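Long-range contacts in nicotinate-nucleotide diphosphorylase (Carboxylating) (Streptococcus pyogenes GA06023, PDB 5HUO), which probably catalyses the formation of nicotinate ribonucleotide, carbon dioxide and diphosphate from quinolinate and phosphoribosyl diphosphate, a step of NAD biosynthesis: residues His64-Val69 / Glu117-Val122; Leu71-Ala76 / Leu302-Lys307; Gln86-Leu91 / Leu126-Val131. All blocks are in the same frame, centred on the assembly; numbering follows the deposited sequence.

Interaction 1 of 3, residues His64-Val69 / Glu117-Val122; sequences HGQAKV and EIIGSV
Lys68 runs alongside Ile119, and its CD lies against CB and CD of Glu117. Its CG is anti to the backbone N (chi1 177°), which leaves the Lys68 and Ile119 side chains pointing the same way. CD of Lys68 is 4.0 Å from CG1 of Ile119. The chain then bends at chi3 and chi4 and crosses Glu117 at a slant. NZ of Lys68 makes a long salt bridge, 3.5 Å, to OE2 of Glu117. The Gln66 chain bends at chi2 (-68°) and lays its amide against the Gly120 backbone, with NE2 of Gln66 3.6 Å from CA of Gly120. On the other face, CB of Ala67 meets CG2 of Val122 at 3.6 Å.

Two pairs of backbone bonds join the strands. Ala67 N reaches Gly120 O at 2.8 Å, and Gly120 N returns to Ala67 O at 3.0 Å. Val69 and Ile118 form the second pair. The chain turns a corner at Gly120. Ser121 is the N-cap of the helix that follows, and its OG bonds Ser124 OG. Strands 66-73 and 114-119 are an antiparallel pair of the four-stranded sheet, with Leu125 of helix 122-153 packed on the Ala67, Val69 and Ile118 face, as in the alpha/beta sandwich of this family.

Interaction 2 of 3, residues Leu71-Ala76 / Leu302-Lys307; sequences LFAKEA and LDFSMK
Strands 71-73 and 304-307 run antiparallel, with an angle of 148° between their directions and a closest axis approach of 4.7 Å. Phe72 and Ser305 are the hydrogen-bonded pair. Phe72 N bonds Ser305 O (2.8 Å), and Ser305 N returns a bond to Phe72 O (2.9 Å). Leu71 with Met306 and Ala73 with Phe304 are non-hydrogen-bonded pairs.

Leu71, Ala73, Phe304 and Met306 share one face. CG of Leu71 lies anti to the backbone N (chi1 176°), and its CD1 branch meets CG of Met306 at 4.0 Å and also touches CB of Phe304. The Phe304 ring reaches back past the carbonyl of Phe72, and its CE2 comes 4.2 Å from CB of Ala73. Leu136 of helix 122-153 packs on both Leu71 and Phe304, and Phe85 of helix 82-92 on Leu71 and Met306.

The opposite face is more polar. Phe72 and Ser305 share it, and the Phe72 ring lies beside the stem of Lys307. Lys74 bends at chi2 and chi4 to bring NZ over Ser305, where it makes a weak bond to OG. NZ of Lys74 and NZ of Lys307 are 3.8 Å apart, and the two lysine chains cross at about a right angle.

Past the strand ends the pairing continues. Lys74 N bonds Asp303 O at 3.0 Å. Glu75 is extended and accepts the N-H of Asp303 on the anti side of OE1 (2.9 Å), 33° out of the carboxylate plane. CD1 of Leu302 lies against CD of Glu75. A side-chain acceptor thus replaces a backbone carbonyl where the strands part. The backbone bonds and the Glu75 carboxylate hold the strand ends together, while the two like lysine charges would probably disfavour each other.

Interaction 3 of 3, residues Gln86-Leu91 / Leu126-Val131; sequences QRVFTL and LTCERV
This is a buried, apolar helix-to-helix contact between helix 82-92 and the start of the long helix 122-153, in the N-terminal domain. The short segments run roughly antiparallel, at 145°, with their axes 9.1 Å apart at closest. Four side chains carry it: Val88 and Phe89 from one helix, Cys128 and Val131 from the other.

Cys128 points toward the other helix and sits between Val88 and Phe89. Its CB comes 3.5 Å from CD1 of Phe89 and lies about as near to CE1, approaching the ring obliquely. The sulfur is placed beside the backbone N by chi1 of -72°. SG lies 4.1 Å from CA of Phe89 and 5.1 Å from the centroid of its ring, 42° off the ring normal, an oblique Cys sulfur-aromatic contact.

CG1 of Val88 makes the second patch. It touches CG1 of Val131 at 3.9 Å, the two side chains set obliquely, and it also lies near the carbonyl oxygen of Cys128.

Phe85 meets the Phe89 ring edge-to-face, and Val95 and Phe97 of strand 95-98 pack on that ring as well. Leu42 of helix 35-49 packs on Val88. Leu126 packs on Asn199 of a second subunit, and Arg130 on its Arg164. Across the two segments the hold comes from dispersion and the burial of apolar surface. It depends on side-chain fit, without directional polar bonds.

Along the chain, interactions 1 and 2 alternate their segments, as do interactions 1 and 3, while interaction 3 is nested inside the loop closed by interaction 2. Interactions 1 and 2 both use strand 66-73, and their centres are about 19 Å apart. Strand 66-73 lies between strands 114-119 and 304-311 in one antiparallel sheet. The centre of interaction 3 is about 12 Å from that of interaction 1 and about 16 Å from that of interaction 2. Its helices pack beside this sheet: Phe89 touches both Ile118 and Met306. Strand 114-119 leads directly into helix 122-153. Early and late parts of the chain thus build one sheet with helices packed on it, an alpha/beta sandwich.

Interaction 1 of 3, residues His64-Val69 / Glu117-Val122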
loop_
_atom_site.group_PDB
_atom_site.type_symbol
_atom_site.label_atom_id
_atom_site.label_comp_id
_atom_site.label_asym_id
_atom_site.label_seq_id
_atom_site.Cartn_x
_atom_site.Cartn_y
_atom_site.Cartn_z
ATOM N N HIS A 64 21.291 26.259 2.240
ATOM C CA HIS A 64 21.637 24.897 2.608
ATOM C C HIS A 64 22.880 24.636 3.423
ATOM O O HIS A 64 23.611 23.676 3.223
ATOM C CB HIS A 64 21.569 24.022 1.383
ATOM C CG HIS A 64 20.173 23.635 1.044
ATOM N ND1 HIS A 64 19.247 24.568 0.637
ATOM C CD2 HIS A 64 19.514 22.454 1.124
ATOM C CE1 HIS A 64 18.087 23.977 0.432
ATOM N NE2 HIS A 64 18.220 22.693 0.723
ATOM N N GLY A 65 23.079 25.491 4.393
ATOM C CA GLY A 65 24.171 25.288 5.319
ATOM C C GLY A 65 23.779 24.197 6.280
ATOM O O GLY A 65 22.601 24.097 6.639
ATOM N N GLN A 66 24.758 23.410 6.700
ATOM C CA GLN A 66 24.572 22.516 7.807
ATOM C C GLN A 66 24.277 23.321 9.061
ATOM O O GLN A 66 24.658 24.464 9.190
ATOM C CB GLN A 66 25.793 21.673 8.035
ATOM C CG GLN A 66 26.126 20.785 6.868
ATOM C CD GLN A 66 25.100 19.692 6.658
ATOM O OE1 GLN A 66 24.129 19.875 5.917
ATOM N NE2 GLN A 66 25.306 18.551 7.317
ATOM N N ALA A 67 23.555 22.701 9.969
ATOM C CA ALA A 67 23.231 23.300 11.242
ATOM C C ALA A 67 23.179 22.234 12.317
ATOM O O ALA A 67 23.160 21.051 12.032
ATOM C CB ALA A 67 21.914 24.023 11.141
ATOM N N LYS A 68 23.187 22.693 13.545
ATOM C CA LYS A 68 23.129 21.819 14.681
ATOM C C LYS A 68 22.017 22.278 15.590
ATOM O O LYS A 68 21.848 23.454 15.806
ATOM C CB LYS A 68 24.440 21.801 15.456
ATOM C CG LYS A 68 24.401 20.932 16.707
ATOM C CD LYS A 68 25.769 20.413 17.183
ATOM C CE LYS A 68 26.664 21.465 17.847
ATOM N NZ LYS A 68 25.917 22.267 18.865
ATOM N N VAL A 69 21.280 21.304 16.127
ATOM C CA VAL A 69 20.213 21.535 17.093
ATOM C C VAL A 69 20.340 20.525 18.193
ATOM O O VAL A 69 20.753 19.415 17.966
ATOM C CB VAL A 69 18.829 21.278 16.547
ATOM C CG1 VAL A 69 17.780 21.829 17.509
ATOM C CG2 VAL A 69 18.634 21.997 15.281
ATOM N N GLU A 117 22.560 15.775 20.044
ATOM C CA GLU A 117 22.736 16.828 19.096
ATOM C C GLU A 117 22.449 16.269 17.754
ATOM O O GLU A 117 22.862 15.187 17.415
ATOM C CB GLU A 117 24.131 17.380 19.169
ATOM C CG GLU A 117 24.313 18.349 20.335
ATOM C CD GLU A 117 25.780 18.618 20.697
ATOM O OE1 GLU A 117 26.663 17.768 20.447
ATOM O OE2 GLU A 117 26.017 19.700 21.297
ATOM N N ILE A 118 21.666 17.013 17.010
ATOM C CA ILE A 118 21.266 16.631 15.662
ATOM C C ILE A 118 21.907 17.565 14.610
ATOM O O ILE A 118 21.711 18.776 14.659
ATOM C CB ILE A 118 19.742 16.684 15.474
ATOM C CG1 ILE A 118 19.042 15.827 16.477
ATOM C CG2 ILE A 118 19.352 16.180 14.072
ATOM C CD1 ILE A 118 18.590 16.573 17.706
ATOM N N ILE A 119 22.636 16.980 13.653
ATOM C CA ILE A 119 23.387 17.753 12.642
ATOM C C ILE A 119 22.952 17.441 11.227
ATOM O O ILE A 119 22.956 16.317 10.808
ATOM C CB ILE A 119 24.891 17.510 12.697
ATOM C CG1 ILE A 119 25.474 18.064 13.967
ATOM C CG2 ILE A 119 25.582 18.194 11.550
ATOM C CD1 ILE A 119 25.576 17.007 15.048
ATOM N N GLY A 120 22.590 18.485 10.517
ATOM C CA GLY A 120 22.164 18.364 9.141
ATOM C C GLY A 120 21.661 19.687 8.585
ATOM O O GLY A 120 21.747 20.736 9.220
ATOM N N SER A 121 21.009 19.627 7.440
ATOM C CA SER A 121 20.509 20.853 6.834
ATOM C C SER A 121 19.331 21.395 7.647
ATOM O O SER A 121 18.527 20.649 8.195
ATOM C CB SER A 121 20.087 20.672 5.387
ATOM O OG SER A 121 18.919 19.917 5.329
ATOM N N VAL A 122 19.238 22.713 7.707
ATOM C CA VAL A 122 18.205 23.367 8.498
ATOM C C VAL A 122 16.793 22.889 8.149
ATOM O O VAL A 122 15.942 22.673 9.009
ATOM C CB VAL A 122 18.247 24.883 8.317
ATOM C CG1 VAL A 122 17.054 25.529 9.000
ATOM C CG2 VAL A 122 19.491 25.439 8.921
#

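Interaction 2 of 3, residues Leu71-Ala76 / Leu302-Lys307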
loop_
_atom_site.group_PDB
_atom_site.type_symbol
_atom_site.label_atom_id
_atom_site.label_comp_id
_atom_site.label_asym_id
_atom_site.label_seq_id
_atom_site.Cartn_x
_atom_site.Cartn_y
_atom_site.Cartn_z
ATOM N N LEU A 71 18.692 18.343 21.456
ATOM C CA LEU A 71 17.541 17.737 22.059
ATOM C C LEU A 71 17.721 17.748 23.577
ATOM O O LEU A 71 18.658 17.152 24.088
ATOM C CB LEU A 71 17.373 16.304 21.588
ATOM C CG LEU A 71 16.222 15.516 22.250
ATOM C CD1 LEU A 71 14.850 16.065 21.918
ATOM C CD2 LEU A 71 16.329 14.066 21.827
ATOM N N PHE A 72 16.809 18.409 24.271
ATOM C CA PHE A 72 16.858 18.547 25.709
ATOM C C PHE A 72 15.677 17.852 26.377
ATOM O O PHE A 72 14.529 17.983 25.948
ATOM C CB PHE A 72 16.828 20.024 26.127
ATOM C CG PHE A 72 18.089 20.758 25.835
ATOM C CD1 PHE A 72 19.208 20.567 26.651
ATOM C CD2 PHE A 72 18.171 21.661 24.769
ATOM C CE1 PHE A 72 20.401 21.203 26.355
ATOM C CE2 PHE A 72 19.348 22.313 24.508
ATOM C CZ PHE A 72 20.460 22.077 25.291
ATOM N N ALA A 73 15.969 17.146 27.444
ATOM C CA ALA A 73 14.920 16.656 28.291
ATOM C C ALA A 73 14.379 17.828 29.070
ATOM O O ALA A 73 15.144 18.643 29.561
ATOM C CB ALA A 73 15.453 15.593 29.241
ATOM N N LYS A 74 13.069 17.900 29.228
ATOM C CA LYS A 74 12.436 19.008 29.966
ATOM C C LYS A 74 11.665 18.596 31.197
ATOM O O LYS A 74 10.971 19.390 31.812
ATOM C CB LYS A 74 11.558 19.787 29.022
ATOM C CG LYS A 74 12.410 20.641 28.104
ATOM C CD LYS A 74 12.864 21.895 28.881
ATOM C CE LYS A 74 14.209 22.526 28.412
ATOM N NZ LYS A 74 14.006 23.659 27.425
ATOM N N GLU A 75 11.854 17.350 31.601
ATOM C CA GLU A 75 11.051 16.725 32.639
ATOM C C GLU A 75 11.723 15.416 33.042
ATOM O O GLU A 75 12.299 14.739 32.206
ATOM C CB GLU A 75 9.656 16.452 32.060
ATOM C CG GLU A 75 8.646 15.896 33.035
ATOM C CD GLU A 75 7.276 15.713 32.427
ATOM O OE1 GLU A 75 7.053 16.071 31.247
ATOM O OE2 GLU A 75 6.395 15.232 33.146
ATOM N N ALA A 76 11.623 15.069 34.305
ATOM C CA ALA A 76 12.275 13.896 34.826
ATOM C C ALA A 76 11.485 12.629 34.552
ATOM O O ALA A 76 10.255 12.623 34.639
ATOM C CB ALA A 76 12.507 14.033 36.304
ATOM N N LEU A 302 6.077 12.597 28.040
ATOM C CA LEU A 302 7.168 13.235 28.741
ATOM C C LEU A 302 7.687 14.399 27.920
ATOM O O LEU A 302 8.012 14.249 26.749
ATOM C CB LEU A 302 8.294 12.241 28.975
ATOM C CG LEU A 302 9.345 12.649 30.003
ATOM C CD1 LEU A 302 8.741 12.439 31.389
ATOM C CD2 LEU A 302 10.606 11.785 29.858
ATOM N N ASP A 303 7.863 15.547 28.561
ATOM C CA ASP A 303 8.272 16.765 27.864
ATOM C C ASP A 303 9.803 16.797 27.444
ATOM O O ASP A 303 10.710 16.418 28.249
ATOM C CB ASP A 303 7.876 17.966 28.695
ATOM C CG ASP A 303 7.883 19.298 27.872
ATOM O OD1 ASP A 303 7.868 19.287 26.613
ATOM O OD2 ASP A 303 7.916 20.382 28.507
ATOM N N PHE A 304 10.043 17.136 26.179
ATOM C CA PHE A 304 11.360 17.387 25.612
ATOM C C PHE A 304 11.244 18.658 24.752
ATOM O O PHE A 304 10.149 19.050 24.396
ATOM C CB PHE A 304 11.842 16.285 24.646
ATOM C CG PHE A 304 12.185 14.977 25.286
ATOM C CD1 PHE A 304 11.176 14.047 25.607
ATOM C CD2 PHE A 304 13.482 14.635 25.535
ATOM C CE1 PHE A 304 11.474 12.836 26.175
ATOM C CE2 PHE A 304 13.806 13.403 26.102
ATOM C CZ PHE A 304 12.811 12.511 26.423
ATOM N N SER A 305 12.382 19.269 24.406
ATOM C CA SER A 305 12.388 20.290 23.407
ATOM C C SER A 305 13.660 20.226 22.583
ATOM O O SER A 305 14.662 19.710 22.985
ATOM C CB SER A 305 12.241 21.659 24.026
ATOM O OG SER A 305 13.517 22.153 24.435
ATOM N N MET A 306 13.571 20.755 21.377
ATOM C CA MET A 306 14.717 20.907 20.466
ATOM C C MET A 306 14.979 22.391 20.325
ATOM O O MET A 306 14.119 23.145 19.866
ATOM C CB MET A 306 14.440 20.336 19.110
ATOM C CG MET A 306 14.770 18.893 19.023
ATOM S SD MET A 306 14.251 18.132 17.475
ATOM C CE MET A 306 14.933 19.216 16.217
ATOM N N LYS A 307 16.160 22.797 20.743
ATOM C CA LYS A 307 16.508 24.200 20.859
ATOM C C LYS A 307 17.997 24.390 20.565
ATOM O O LYS A 307 18.760 23.425 20.426
ATOM C CB LYS A 307 16.160 24.711 22.298
ATOM C CG LYS A 307 14.903 25.538 22.391
ATOM C CD LYS A 307 14.198 25.370 23.722
ATOM C CE LYS A 307 12.769 25.983 23.686
ATOM N NZ LYS A 307 11.883 25.570 24.846
#

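Interaction 3 of 3, residues Gln86-Leu91 / Leu126-Val131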
loop_
_atom_site.group_PDB
_atom_site.type_symbol
_atom_site.label_atom_id
_atom_site.label_comp_id
_atom_site.label_asym_id
_atom_site.label_seq_id
_atom_site.Cartn_x
_atom_site.Cartn_y
_atom_site.Cartn_z
ATOM N N GLN A 86 15.559 9.332 16.135
ATOM C CA GLN A 86 16.626 9.493 15.148
ATOM C C GLN A 86 16.174 9.126 13.726
ATOM O O GLN A 86 16.545 9.763 12.740
ATOM C CB GLN A 86 17.863 8.652 15.522
ATOM C CG GLN A 86 18.535 9.176 16.761
ATOM C CD GLN A 86 19.796 8.437 17.134
ATOM O OE1 GLN A 86 19.846 7.782 18.178
ATOM N NE2 GLN A 86 20.809 8.514 16.301
ATOM N N ARG A 87 15.421 8.037 13.655
ATOM C CA ARG A 87 15.050 7.436 12.357
ATOM C C ARG A 87 14.140 8.346 11.555
ATOM O O ARG A 87 14.190 8.380 10.356
ATOM C CB ARG A 87 14.409 6.055 12.579
ATOM C CG ARG A 87 14.121 5.316 11.295
ATOM C CD ARG A 87 15.363 5.045 10.488
ATOM N NE ARG A 87 15.071 4.259 9.320
ATOM C CZ ARG A 87 15.784 4.257 8.194
ATOM N NH1 ARG A 87 15.399 3.550 7.155
ATOM N NH2 ARG A 87 16.868 4.946 8.062
ATOM N N VAL A 88 13.354 9.128 12.242
ATOM C CA VAL A 88 12.488 10.101 11.564
ATOM C C VAL A 88 13.331 11.024 10.682
ATOM O O VAL A 88 12.969 11.303 9.529
ATOM C CB VAL A 88 11.680 10.949 12.542
ATOM C CG1 VAL A 88 10.913 12.030 11.814
ATOM C CG2 VAL A 88 10.710 10.100 13.323
ATOM N N PHE A 89 14.446 11.498 11.220
ATOM C CA PHE A 89 15.365 12.411 10.451
ATOM C C PHE A 89 16.037 11.694 9.297
ATOM O O PHE A 89 16.089 12.157 8.207
ATOM C CB PHE A 89 16.452 13.006 11.342
ATOM C CG PHE A 89 15.931 13.882 12.423
ATOM C CD1 PHE A 89 15.694 15.210 12.196
ATOM C CD2 PHE A 89 15.622 13.353 13.676
ATOM C CE1 PHE A 89 15.156 16.013 13.187
ATOM C CE2 PHE A 89 15.089 14.144 14.680
ATOM C CZ PHE A 89 14.876 15.482 14.430
ATOM N N THR A 90 16.493 10.512 9.582
ATOM C CA THR A 90 17.256 9.697 8.652
ATOM C C THR A 90 16.480 9.181 7.423
ATOM O O THR A 90 17.039 9.021 6.355
ATOM C CB THR A 90 17.846 8.532 9.436
ATOM O OG1 THR A 90 18.878 9.070 10.241
ATOM C CG2 THR A 90 18.467 7.573 8.579
ATOM N N LEU A 91 15.205 8.887 7.591
ATOM C CA LEU A 91 14.325 8.590 6.453
ATOM C C LEU A 91 14.080 9.793 5.532
ATOM O O LEU A 91 13.898 9.639 4.330
ATOM C CB LEU A 91 12.973 8.180 6.946
ATOM C CG LEU A 91 12.872 6.811 7.577
ATOM C CD1 LEU A 91 11.498 6.710 8.227
ATOM C CD2 LEU A 91 13.044 5.724 6.537
ATOM N N LEU A 126 14.173 21.217 11.001
ATOM C CA LEU A 126 12.944 21.851 11.459
ATOM C C LEU A 126 11.694 21.139 10.983
ATOM O O LEU A 126 10.728 21.050 11.688
ATOM C CB LEU A 126 12.906 23.298 11.041
ATOM C CG LEU A 126 14.071 24.128 11.552
ATOM C CD1 LEU A 126 13.849 25.603 11.276
ATOM C CD2 LEU A 126 14.312 23.921 13.036
ATOM N N THR A 127 11.738 20.605 9.794
ATOM C CA THR A 127 10.596 19.948 9.253
ATOM C C THR A 127 10.360 18.637 9.970
ATOM O O THR A 127 9.225 18.200 10.123
ATOM C CB THR A 127 10.771 19.736 7.721
ATOM O OG1 THR A 127 10.794 21.019 7.105
ATOM C CG2 THR A 127 9.629 18.985 7.109
ATOM N N CYS A 128 11.426 17.938 10.313
ATOM C CA CYS A 128 11.286 16.620 10.996
ATOM C C CYS A 128 11.019 16.680 12.513
ATOM O O CYS A 128 10.680 15.677 13.106
ATOM C CB CYS A 128 12.522 15.752 10.773
ATOM S SG CYS A 128 12.642 15.144 9.113
ATOM N N GLU A 129 11.217 17.839 13.098
ATOM C CA GLU A 129 11.240 18.002 14.539
ATOM C C GLU A 129 10.008 17.461 15.291
ATOM O O GLU A 129 10.114 16.640 16.175
ATOM C CB GLU A 129 11.442 19.469 14.839
ATOM C CG GLU A 129 11.134 19.919 16.259
ATOM C CD GLU A 129 11.350 21.436 16.437
ATOM O OE1 GLU A 129 10.913 21.967 17.488
ATOM O OE2 GLU A 129 11.953 22.085 15.511
ATOM N N ARG A 130 8.845 17.901 14.900
ATOM C CA ARG A 130 7.582 17.661 15.657
ATOM C C ARG A 130 7.230 16.188 15.627
ATOM O O ARG A 130 6.858 15.610 16.637
ATOM C CB ARG A 130 6.479 18.538 15.092
ATOM C CG ARG A 130 5.074 18.415 15.621
ATOM C CD ARG A 130 4.943 18.178 17.096
ATOM N NE ARG A 130 5.748 19.084 17.876
ATOM C CZ ARG A 130 6.267 18.812 19.081
ATOM N NH1 ARG A 130 6.085 17.633 19.706
ATOM N NH2 ARG A 130 7.022 19.732 19.656
ATOM N N VAL A 131 7.381 15.563 14.465
ATOM C CA VAL A 131 7.070 14.126 14.348
ATOM C C VAL A 131 8.021 13.304 15.197
ATOM O O VAL A 131 7.623 12.409 15.912
ATOM C CB VAL A 131 7.126 13.641 12.877
ATOM C CG1 VAL A 131 7.114 12.134 12.804
ATOM C CG2 VAL A 131 5.939 14.205 12.117
#